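Local coordinates for neuraminidase (Influenza A virus, PDB 4GEZ), which is a calcium-binding, tetrameric surface glycoprotein of a bat influenza virus, built like viral sialidases but with a diverged putative active site, at residues F33-E38 with I348-V353; S163-V168 with I181-N186; N175-R180 with G199-Y204. All coordinates share one frame; numbering follows the deposited sequence.

Interaction 1. Residues F33-E38 with I348-V353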
loop_
_atom_site.group_PDB
_atom_site.type_symbol
_atom_site.label_atom_id
_atom_site.label_comp_id
_atom_site.label_asym_id
_atom_site.label_seq_id
_atom_site.Cartn_x
_atom_site.Cartn_y
_atom_site.Cartn_z
ATOM N N PHE A 33 -6.187 -11.667 15.836
ATOM C CA PHE A 33 -7.500 -12.292 15.864
ATOM C C PHE A 33 -7.500 -13.509 14.934
ATOM O O PHE A 33 -6.614 -13.634 14.085
ATOM C CB PHE A 33 -8.569 -11.268 15.451
ATOM C CG PHE A 33 -8.375 -10.699 14.075
ATOM C CD1 PHE A 33 -7.709 -9.493 13.900
ATOM C CD2 PHE A 33 -8.865 -11.360 12.956
ATOM C CE1 PHE A 33 -7.531 -8.952 12.635
ATOM C CE2 PHE A 33 -8.689 -10.832 11.685
ATOM C CZ PHE A 33 -8.020 -9.624 11.525
ATOM N N PRO A 34 -8.476 -14.420 15.105
ATOM C CA PRO A 34 -8.518 -15.625 14.265
ATOM C C PRO A 34 -8.764 -15.303 12.799
ATOM O O PRO A 34 -9.688 -14.553 12.485
ATOM C CB PRO A 34 -9.714 -16.403 14.829
ATOM C CG PRO A 34 -9.871 -15.907 16.221
ATOM C CD PRO A 34 -9.497 -14.462 16.171
ATOM N N TRP A 35 -7.943 -15.867 11.915
ATOM C CA TRP A 35 -8.081 -15.630 10.484
ATOM C C TRP A 35 -9.004 -16.668 9.858
ATOM O O TRP A 35 -9.099 -16.791 8.631
ATOM C CB TRP A 35 -6.713 -15.572 9.795
ATOM C CG TRP A 35 -5.973 -14.311 10.171
ATOM C CD1 TRP A 35 -6.423 -13.336 11.015
ATOM C CD2 TRP A 35 -4.672 -13.879 9.722
ATOM N NE1 TRP A 35 -5.489 -12.337 11.129
ATOM C CE2 TRP A 35 -4.406 -12.642 10.345
ATOM C CE3 TRP A 35 -3.709 -14.421 8.865
ATOM C CZ2 TRP A 35 -3.215 -11.932 10.138
ATOM C CZ3 TRP A 35 -2.519 -13.712 8.659
ATOM C CH2 TRP A 35 -2.289 -12.484 9.292
ATOM N N GLY A 36 -9.689 -17.406 10.729
ATOM C CA GLY A 36 -10.860 -18.172 10.345
ATOM C C GLY A 36 -10.502 -19.431 9.597
ATOM O O GLY A 36 -9.327 -19.678 9.315
ATOM N N PRO A 37 -11.518 -20.245 9.287
ATOM C CA PRO A 37 -11.341 -21.469 8.502
ATOM C C PRO A 37 -10.731 -21.146 7.145
ATOM O O PRO A 37 -9.729 -21.753 6.787
ATOM C CB PRO A 37 -12.768 -21.998 8.331
ATOM C CG PRO A 37 -13.558 -21.364 9.418
ATOM C CD PRO A 37 -12.912 -20.049 9.723
ATOM N N GLU A 38 -11.319 -20.207 6.409
ATOM C CA GLU A 38 -10.803 -19.856 5.089
ATOM C C GLU A 38 -9.954 -18.590 5.077
ATOM O O GLU A 38 -10.305 -17.581 5.697
ATOM C CB GLU A 38 -11.947 -19.732 4.075
ATOM C CG GLU A 38 -12.642 -21.044 3.777
ATOM C CD GLU A 38 -11.832 -21.928 2.847
ATOM O OE1 GLU A 38 -12.249 -23.081 2.609
ATOM O OE2 GLU A 38 -10.779 -21.471 2.353
ATOM N N ILE A 348 2.496 -18.644 18.105
ATOM C CA ILE A 348 1.261 -19.241 18.596
ATOM C C ILE A 348 0.383 -19.654 17.427
ATOM O O ILE A 348 0.158 -18.870 16.495
ATOM C CB ILE A 348 0.482 -18.305 19.548
ATOM C CG1 ILE A 348 0.270 -16.931 18.920
ATOM C CG2 ILE A 348 1.198 -18.194 20.893
ATOM C CD1 ILE A 348 -0.638 -16.017 19.738
ATOM N N GLU A 349 -0.119 -20.885 17.482
ATOM C CA GLU A 349 -0.904 -21.434 16.384
ATOM C C GLU A 349 -2.319 -20.883 16.357
ATOM O O GLU A 349 -3.010 -20.889 17.379
ATOM C CB GLU A 349 -0.958 -22.963 16.469
ATOM C CG GLU A 349 -1.738 -23.608 15.325
ATOM C CD GLU A 349 -1.645 -25.120 15.319
ATOM O OE1 GLU A 349 -0.513 -25.648 15.295
ATOM O OE2 GLU A 349 -2.708 -25.779 15.330
ATOM N N ASP A 350 -2.731 -20.392 15.188
ATOM C CA ASP A 350 -4.120 -20.018 14.950
ATOM C C ASP A 350 -4.894 -21.295 14.658
ATOM O O ASP A 350 -4.897 -21.783 13.526
ATOM C CB ASP A 350 -4.217 -19.063 13.760
ATOM C CG ASP A 350 -5.609 -18.481 13.581
ATOM O OD1 ASP A 350 -6.586 -19.040 14.130
ATOM O OD2 ASP A 350 -5.723 -17.464 12.866
ATOM N N GLN A 351 -5.548 -21.831 15.683
ATOM C CA GLN A 351 -6.231 -23.121 15.574
ATOM C C GLN A 351 -7.482 -23.109 14.689
ATOM O O GLN A 351 -7.994 -24.173 14.332
ATOM C CB GLN A 351 -6.544 -23.685 16.965
ATOM C CG GLN A 351 -7.634 -22.944 17.732
ATOM C CD GLN A 351 -7.161 -21.606 18.272
ATOM O OE1 GLN A 351 -5.975 -21.281 18.202
ATOM N NE2 GLN A 351 -8.083 -20.832 18.831
ATOM N N THR A 352 -7.966 -21.920 14.328
ATOM C CA THR A 352 -9.101 -21.817 13.407
ATOM C C THR A 352 -8.637 -22.107 11.980
ATOM O O THR A 352 -9.457 -22.308 11.084
ATOM C CB THR A 352 -9.780 -20.423 13.430
ATOM O OG1 THR A 352 -8.909 -19.430 12.872
ATOM C CG2 THR A 352 -10.190 -20.035 14.846
ATOM N N VAL A 353 -7.320 -22.095 11.777
ATOM C CA VAL A 353 -6.725 -22.434 10.489
ATOM C C VAL A 353 -6.120 -23.827 10.582
ATOM O O VAL A 353 -5.233 -24.068 11.402
ATOM C CB VAL A 353 -5.611 -21.438 10.097
ATOM C CG1 VAL A 353 -5.074 -21.759 8.711
ATOM C CG2 VAL A 353 -6.131 -20.010 10.145
HETATM O O HOH W 1 -4.524 -15.131 13.363
HETATM O O HOH W 2 -8.797 -24.247 8.479
#
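An Asx turn at D350, set in the type I beta turn D350–V353 that follows strand 343-349, receives the loop backbone of W35 and G36. The carboxylate works with both oxygens. D350 OD2 accepts W35 N through its syn lone pair at 2.9 Å, in a nearly straight bond (174°). With D350 CG anti to its own backbone N (chi1 -172°), OD1 is turned back over the turn, where T352 N (3.2 Å) and T352 OG1 (2.7 Å) reach it from the same face of the carboxylate plane, one on the anti and one on the syn side. T352 OG1 in turn takes a weak, strongly bent bond from G36 N at 3.0 Å. A water joins OD2 to the carbonyl oxygen of F33. Apolar contact flanks this network where T352 CG2 lies against P34 CB at 3.7 Å; methyl V353 CG2 packs against the polar G36 O at 3.3 Å. Beyond it, P37 CA makes a CH...O contact with T352 O. The loop is also part of the tetramer interface, since the ring of F33 meets that of Y85 of a second subunit and P34 packs on E81 of that subunit. With four donors sharing its two oxygens, the largely buried D350 carboxylate is well satisfied, probably as an anion, and its orientation is fixed from the turn and from the loop at once.

Interaction 2. Residues S163-V168 with I181-N186. With NAG (2-acetamido-2-deoxy-beta-D-glucopyranose), chain T.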
loop_
_atom_site.group_PDB
_atom_site.type_symbol
_atom_site.label_atom_id
_atom_site.label_comp_id
_atom_site.label_asym_id
_atom_site.label_seq_id
_atom_site.Cartn_x
_atom_site.Cartn_y
_atom_site.Cartn_z
ATOM N N SER A 163 29.396 -2.613 15.500
ATOM C CA SER A 163 29.818 -4.008 15.412
ATOM C C SER A 163 28.635 -4.946 15.608
ATOM O O SER A 163 27.929 -4.860 16.613
ATOM C CB SER A 163 30.888 -4.305 16.468
ATOM O OG SER A 163 32.093 -3.620 16.182
ATOM N N CYS A 164 28.421 -5.849 14.655
ATOM C CA CYS A 164 27.289 -6.768 14.740
ATOM C C CYS A 164 27.737 -8.204 14.981
ATOM O O CYS A 164 28.704 -8.667 14.380
ATOM C CB CYS A 164 26.415 -6.676 13.482
ATOM S SG CYS A 164 25.674 -5.047 13.230
ATOM N N PHE A 165 27.014 -8.919 15.837
ATOM C CA PHE A 165 27.430 -10.262 16.218
ATOM C C PHE A 165 26.325 -11.278 15.959
ATOM O O PHE A 165 25.149 -11.014 16.216
ATOM C CB PHE A 165 27.840 -10.294 17.691
ATOM C CG PHE A 165 28.914 -9.302 18.046
ATOM C CD1 PHE A 165 28.579 -8.037 18.516
ATOM C CD2 PHE A 165 30.257 -9.634 17.912
ATOM C CE1 PHE A 165 29.564 -7.116 18.849
ATOM C CE2 PHE A 165 31.253 -8.722 18.240
ATOM C CZ PHE A 165 30.905 -7.461 18.710
ATOM N N VAL A 166 26.714 -12.445 15.456
ATOM C CA VAL A 166 25.760 -13.485 15.096
ATOM C C VAL A 166 26.447 -14.832 15.284
ATOM O O VAL A 166 27.659 -14.946 15.087
ATOM C CB VAL A 166 25.257 -13.296 13.629
ATOM C CG1 VAL A 166 26.414 -13.394 12.654
ATOM C CG2 VAL A 166 24.180 -14.314 13.276
ATOM N N ILE A 167 25.686 -15.847 15.679
ATOM C CA ILE A 167 26.249 -17.177 15.865
ATOM C C ILE A 167 25.934 -18.067 14.667
ATOM O O ILE A 167 24.770 -18.243 14.304
ATOM C CB ILE A 167 25.746 -17.817 17.181
ATOM C CG1 ILE A 167 26.307 -17.049 18.378
ATOM C CG2 ILE A 167 26.153 -19.282 17.267
ATOM C CD1 ILE A 167 25.391 -17.019 19.576
ATOM N N VAL A 168 26.977 -18.628 14.061
ATOM C CA VAL A 168 26.825 -19.462 12.875
ATOM C C VAL A 168 27.155 -20.889 13.272
ATOM O O VAL A 168 28.181 -21.139 13.907
ATOM C CB VAL A 168 27.753 -18.988 11.728
ATOM C CG1 VAL A 168 27.663 -19.926 10.531
ATOM C CG2 VAL A 168 27.407 -17.568 11.316
ATOM N N ILE A 181 31.123 -17.297 16.751
ATOM C CA ILE A 181 30.655 -15.921 16.799
ATOM C C ILE A 181 31.327 -15.149 15.676
ATOM O O ILE A 181 32.557 -15.120 15.592
ATOM C CB ILE A 181 31.015 -15.238 18.125
ATOM C CG1 ILE A 181 30.446 -16.031 19.303
ATOM C CG2 ILE A 181 30.495 -13.806 18.140
ATOM C CD1 ILE A 181 30.931 -15.558 20.656
ATOM N N TYR A 182 30.526 -14.546 14.802
ATOM C CA TYR A 182 31.061 -13.687 13.754
ATOM C C TYR A 182 30.872 -12.229 14.132
ATOM O O TYR A 182 29.817 -11.848 14.639
ATOM C CB TYR A 182 30.391 -13.979 12.408
ATOM C CG TYR A 182 31.002 -15.148 11.675
ATOM C CD1 TYR A 182 30.705 -16.453 12.041
ATOM C CD2 TYR A 182 31.891 -14.942 10.627
ATOM C CE1 TYR A 182 31.268 -17.524 11.379
ATOM C CE2 TYR A 182 32.461 -16.007 9.957
ATOM C CZ TYR A 182 32.144 -17.296 10.340
ATOM O OH TYR A 182 32.700 -18.370 9.686
ATOM N N GLU A 183 31.905 -11.422 13.912
ATOM C CA GLU A 183 31.808 -9.986 14.134
ATOM C C GLU A 183 31.771 -9.302 12.781
ATOM O O GLU A 183 32.649 -9.521 11.942
ATOM C CB GLU A 183 32.987 -9.454 14.952
ATOM C CG GLU A 183 32.882 -7.953 15.217
ATOM C CD GLU A 183 34.101 -7.372 15.906
ATOM O OE1 GLU A 183 34.739 -8.087 16.710
ATOM O OE2 GLU A 183 34.411 -6.189 15.644
ATOM N N LEU A 184 30.751 -8.479 12.569
ATOM C CA LEU A 184 30.552 -7.833 11.282
ATOM C C LEU A 184 30.578 -6.318 11.398
ATOM O O LEU A 184 30.216 -5.749 12.429
ATOM C CB LEU A 184 29.218 -8.266 10.663
ATOM C CG LEU A 184 28.868 -9.752 10.703
ATOM C CD1 LEU A 184 27.463 -10.003 10.171
ATOM C CD2 LEU A 184 29.882 -10.522 9.900
ATOM N N GLN A 185 31.008 -5.676 10.322
ATOM C CA GLN A 185 30.984 -4.231 10.220
ATOM C C GLN A 185 30.723 -3.856 8.775
ATOM O O GLN A 185 31.434 -4.309 7.875
ATOM C CB GLN A 185 32.314 -3.633 10.676
ATOM C CG GLN A 185 32.181 -2.241 11.276
ATOM C CD GLN A 185 33.475 -1.738 11.889
ATOM O OE1 GLN A 185 34.223 -2.499 12.502
ATOM N NE2 GLN A 185 33.752 -0.452 11.714
ATOM N N ASN A 186 29.703 -3.028 8.564
ATOM C CA ASN A 186 29.316 -2.598 7.227
ATOM C C ASN A 186 29.059 -3.778 6.290
ATOM O O ASN A 186 29.373 -3.735 5.098
ATOM C CB ASN A 186 30.387 -1.646 6.686
ATOM C CG ASN A 186 30.571 -0.443 7.589
ATOM O OD1 ASN A 186 29.611 0.013 8.210
ATOM N ND2 ASN A 186 31.808 0.030 7.732
HETATM C C1 NAG T . 31.711 1.381 8.234
HETATM C C2 NAG T . 33.030 2.053 8.615
HETATM C C3 NAG T . 33.397 2.962 7.459
HETATM C C4 NAG T . 32.393 4.103 7.448
HETATM C C5 NAG T . 30.968 3.553 7.457
HETATM C C6 NAG T . 30.127 4.176 6.350
HETATM C C7 NAG T . 32.733 2.535 11.061
HETATM C C8 NAG T . 32.755 3.655 12.061
HETATM N N2 NAG T . 32.923 2.904 9.794
HETATM O O3 NAG T . 33.310 2.251 6.245
HETATM O O4 NAG T . 32.594 4.871 8.609
HETATM O O5 NAG T . 30.987 2.150 7.283
HETATM O O6 NAG T . 28.874 3.532 6.290
HETATM O O7 NAG T . 32.540 1.378 11.430
#
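C164 O is held by L184 N in the shortest hydrogen bond between the two strands, 2.7 Å with the donor in the carbonyl plane, and E183 CA adds a CH...O contact at 3.4 Å. The reverse bond, C164 N to L184 O, completes the pair at 2.9 Å. Two residues further on, V166 and Y182 form the next hydrogen-bonded pair: Y182 N approaches V166 O almost head-on (2.9 Å), whereas V166 N to Y182 O is longer, at 3.3 Å. Side chains alternate between the sheet faces. On that of F165 and I181, the F165 ring and the extended E183 chain run side by side, pointing the same way, with F165 CE2 3.5 Å from E183 CG. E183 CG stands anti to its backbone N (chi1 -179°), and its carboxylate ends in a salt bridge to R191 on the adjoining strand. On the other face V168 CG2 meets the Y182 ring at CD1, 3.6 Å away, and V166 CG1 touches both Y182 CB and L184 CD1. That face is buried against strand 116-122, while C164 is tied by a disulfide to C159. At the strand end N186 ND2 carries an N-linked sugar. E183 and Q185 are ligands of a calcium site seen in a structure of this protein; no ion sits at E183 here. The pairing is the central antiparallel hairpin of a four-stranded blade in the neuraminidase beta-propeller.

Interaction 3. Residues N175-R180 with G199-Y204. With FUC (alpha-L-fucopyranose), chain M.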
loop_
_atom_site.group_PDB
_atom_site.type_symbol
_atom_site.label_atom_id
_atom_site.label_comp_id
_atom_site.label_asym_id
_atom_site.label_seq_id
_atom_site.Cartn_x
_atom_site.Cartn_y
_atom_site.Cartn_z
ATOM N N ASN A 175 25.851 -34.416 17.183
ATOM C CA ASN A 175 26.834 -34.949 18.123
ATOM C C ASN A 175 28.252 -34.421 17.914
ATOM O O ASN A 175 29.138 -34.659 18.734
ATOM C CB ASN A 175 26.817 -36.486 18.115
ATOM C CG ASN A 175 27.141 -37.077 16.747
ATOM O OD1 ASN A 175 27.662 -36.394 15.869
ATOM N ND2 ASN A 175 26.834 -38.359 16.568
ATOM N N GLN A 176 28.454 -33.696 16.819
ATOM C CA GLN A 176 29.707 -32.981 16.588
ATOM C C GLN A 176 29.461 -31.724 15.762
ATOM O O GLN A 176 29.888 -31.621 14.614
ATOM C CB GLN A 176 30.773 -33.885 15.949
ATOM C CG GLN A 176 30.292 -34.756 14.801
ATOM C CD GLN A 176 31.385 -35.673 14.283
ATOM O OE1 GLN A 176 32.423 -35.842 14.924
ATOM N NE2 GLN A 176 31.162 -36.262 13.113
ATOM N N SER A 177 28.767 -30.767 16.363
ATOM C CA SER A 177 28.464 -29.520 15.683
ATOM C C SER A 177 29.497 -28.472 16.075
ATOM O O SER A 177 30.099 -28.558 17.149
ATOM C CB SER A 177 27.050 -29.050 16.050
ATOM O OG SER A 177 26.940 -28.770 17.434
ATOM N N VAL A 178 29.719 -27.494 15.200
ATOM C CA VAL A 178 30.596 -26.381 15.543
ATOM C C VAL A 178 29.805 -25.083 15.499
ATOM O O VAL A 178 28.854 -24.942 14.731
ATOM C CB VAL A 178 31.845 -26.288 14.620
ATOM C CG1 VAL A 178 32.486 -27.644 14.447
ATOM C CG2 VAL A 178 31.479 -25.719 13.276
ATOM N N HIS A 179 30.202 -24.139 16.341
ATOM C CA HIS A 179 29.487 -22.881 16.471
ATOM C C HIS A 179 30.489 -21.749 16.608
ATOM O O HIS A 179 31.473 -21.864 17.339
ATOM C CB HIS A 179 28.549 -22.933 17.677
ATOM C CG HIS A 179 27.658 -24.132 17.684
ATOM N ND1 HIS A 179 26.483 -24.190 16.971
ATOM C CD2 HIS A 179 27.788 -25.337 18.296
ATOM C CE1 HIS A 179 25.919 -25.370 17.151
ATOM N NE2 HIS A 179 26.689 -26.082 17.952
ATOM N N ARG A 180 30.241 -20.660 15.890
ATOM C CA ARG A 180 31.172 -19.544 15.879
ATOM C C ARG A 180 30.451 -18.230 16.084
ATOM O O ARG A 180 29.318 -18.058 15.633
ATOM C CB ARG A 180 31.907 -19.481 14.540
ATOM C CG ARG A 180 32.830 -20.639 14.239
ATOM C CD ARG A 180 33.412 -20.454 12.850
ATOM N NE ARG A 180 34.160 -21.617 12.388
ATOM C CZ ARG A 180 34.852 -21.648 11.255
ATOM N NH1 ARG A 180 34.892 -20.579 10.474
ATOM N NH2 ARG A 180 35.506 -22.743 10.905
ATOM N N GLY A 199 30.813 -31.663 23.775
ATOM C CA GLY A 199 29.958 -32.275 24.773
ATOM C C GLY A 199 28.513 -31.830 24.638
ATOM O O GLY A 199 27.608 -32.526 25.099
ATOM N N ILE A 200 28.294 -30.680 24.000
ATOM C CA ILE A 200 26.940 -30.146 23.823
ATOM C C ILE A 200 26.634 -29.752 22.373
ATOM O O ILE A 200 27.483 -29.866 21.489
ATOM C CB ILE A 200 26.683 -28.902 24.712
ATOM C CG1 ILE A 200 27.433 -27.672 24.184
ATOM C CG2 ILE A 200 27.028 -29.197 26.166
ATOM C CD1 ILE A 200 26.972 -26.351 24.801
ATOM N N ASN A 201 25.418 -29.255 22.160
ATOM C CA ASN A 201 24.973 -28.732 20.871
ATOM C C ASN A 201 24.310 -27.379 21.117
ATOM O O ASN A 201 23.567 -27.226 22.084
ATOM C CB ASN A 201 23.994 -29.708 20.199
ATOM C CG ASN A 201 23.270 -29.094 19.011
ATOM O OD1 ASN A 201 22.058 -28.875 19.051
ATOM N ND2 ASN A 201 24.015 -28.800 17.952
ATOM N N PHE A 202 24.590 -26.398 20.261
ATOM C CA PHE A 202 24.141 -25.026 20.505
ATOM C C PHE A 202 23.439 -24.418 19.295
ATOM O O PHE A 202 24.009 -23.585 18.589
ATOM C CB PHE A 202 25.319 -24.139 20.919
ATOM C CG PHE A 202 24.911 -22.893 21.657
ATOM C CD1 PHE A 202 24.522 -21.753 20.963
ATOM C CD2 PHE A 202 24.923 -22.860 23.046
ATOM C CE1 PHE A 202 24.153 -20.602 21.639
ATOM C CE2 PHE A 202 24.552 -21.714 23.732
ATOM C CZ PHE A 202 24.166 -20.581 23.027
ATOM N N GLU A 203 22.208 -24.850 19.042
ATOM C CA GLU A 203 21.453 -24.337 17.906
ATOM C C GLU A 203 20.457 -23.242 18.295
ATOM O O GLU A 203 20.232 -22.985 19.477
ATOM C CB GLU A 203 20.723 -25.482 17.205
ATOM C CG GLU A 203 21.649 -26.623 16.802
ATOM C CD GLU A 203 22.524 -26.278 15.612
ATOM O OE1 GLU A 203 22.184 -25.333 14.865
ATOM O OE2 GLU A 203 23.564 -26.947 15.436
ATOM N N TYR A 204 19.886 -22.596 17.278
ATOM C CA TYR A 204 18.790 -21.639 17.435
ATOM C C TYR A 204 19.069 -20.531 18.459
ATOM O O TYR A 204 18.184 -20.161 19.235
ATOM C CB TYR A 204 17.493 -22.371 17.805
ATOM C CG TYR A 204 17.144 -23.549 16.915
ATOM C CD1 TYR A 204 17.409 -23.526 15.552
ATOM C CD2 TYR A 204 16.553 -24.691 17.449
ATOM C CE1 TYR A 204 17.093 -24.603 14.744
ATOM C CE2 TYR A 204 16.232 -25.773 16.651
ATOM C CZ TYR A 204 16.505 -25.721 15.298
ATOM O OH TYR A 204 16.191 -26.793 14.494
HETATM C C1 FUC M . 32.330 -27.947 29.549
HETATM C C2 FUC M . 32.192 -26.633 30.351
HETATM C C3 FUC M . 32.242 -25.428 29.405
HETATM C C4 FUC M . 31.130 -25.569 28.357
HETATM C C5 FUC M . 31.360 -26.869 27.573
HETATM C C6 FUC M . 30.286 -27.158 26.521
HETATM O O2 FUC M . 33.175 -26.512 31.375
HETATM O O3 FUC M . 32.026 -24.214 30.125
HETATM O O4 FUC M . 29.866 -25.611 29.010
HETATM O O5 FUC M . 31.403 -28.020 28.472
#
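S177 OG lies between its backbone N and carbonyl carbon (chi1 63°), and N201 CG is swung anti to its backbone N (chi1 168°); together these torsions bring the hydroxyl oxygen into the plane of the amide, in front of one of its N-H bonds. N201 ND2 donates to S177 OG at 3.0 Å. The other N-H of the same nitrogen goes to E203 OE2 at 3.2 Å, meeting its anti lone pair, and N201 OD1 accepts from the backbone N of L221, so the whole amide is held flat and cannot readily turn over. S177 OG is shared as well: it forms a 2.7 Å hydrogen bond with H179 NE2, in which either atom could be the donor. The imidazole is further positioned by S169 OG at ND1. Over one face of its ring sits F202 CB, 3.8 Å from the ring centroid and nearly above the centre, a CH-pi contact made by the methylene while the phenyl ring leads away. At the ring edge E203 OE2 comes within 3.3 Å of H179 CE1, where the carboxylate would probably polarise the imidazole. I200, whose CB points away from segment 175-180, places CG1 3.7 Å from C6 of a glycan fucose. S177 and H179 thus fasten the chain leading into and along strand 178-185 to the connection running from strand 188-194 into strand 205-210 of the next sheet. That connection also borders the calcium site, because N201 packs on its ligand N220, while E203 touches S169 of strand 163-170.

From the N terminus, the loop after strand 25-30 enters interaction 1 first but finds its partner only some 310 residues later, beyond strand 343-349, so that this contact encloses the other two. Within the long loop, interaction 2 closes a short hairpin between strands 163-170 and 178-185. Interaction 3 starts in the turn of that hairpin and ends after strand 188-194, its segments alternating with those of interaction 2. These two share strand 178-185 and touch where V168 N probably bonds to R180 O. Interaction 1 stands across the chain's centre from both, about 37 and 35 Å away between centres, holding its loop beside the sheet where N- and C-terminal strands meet to close the propeller.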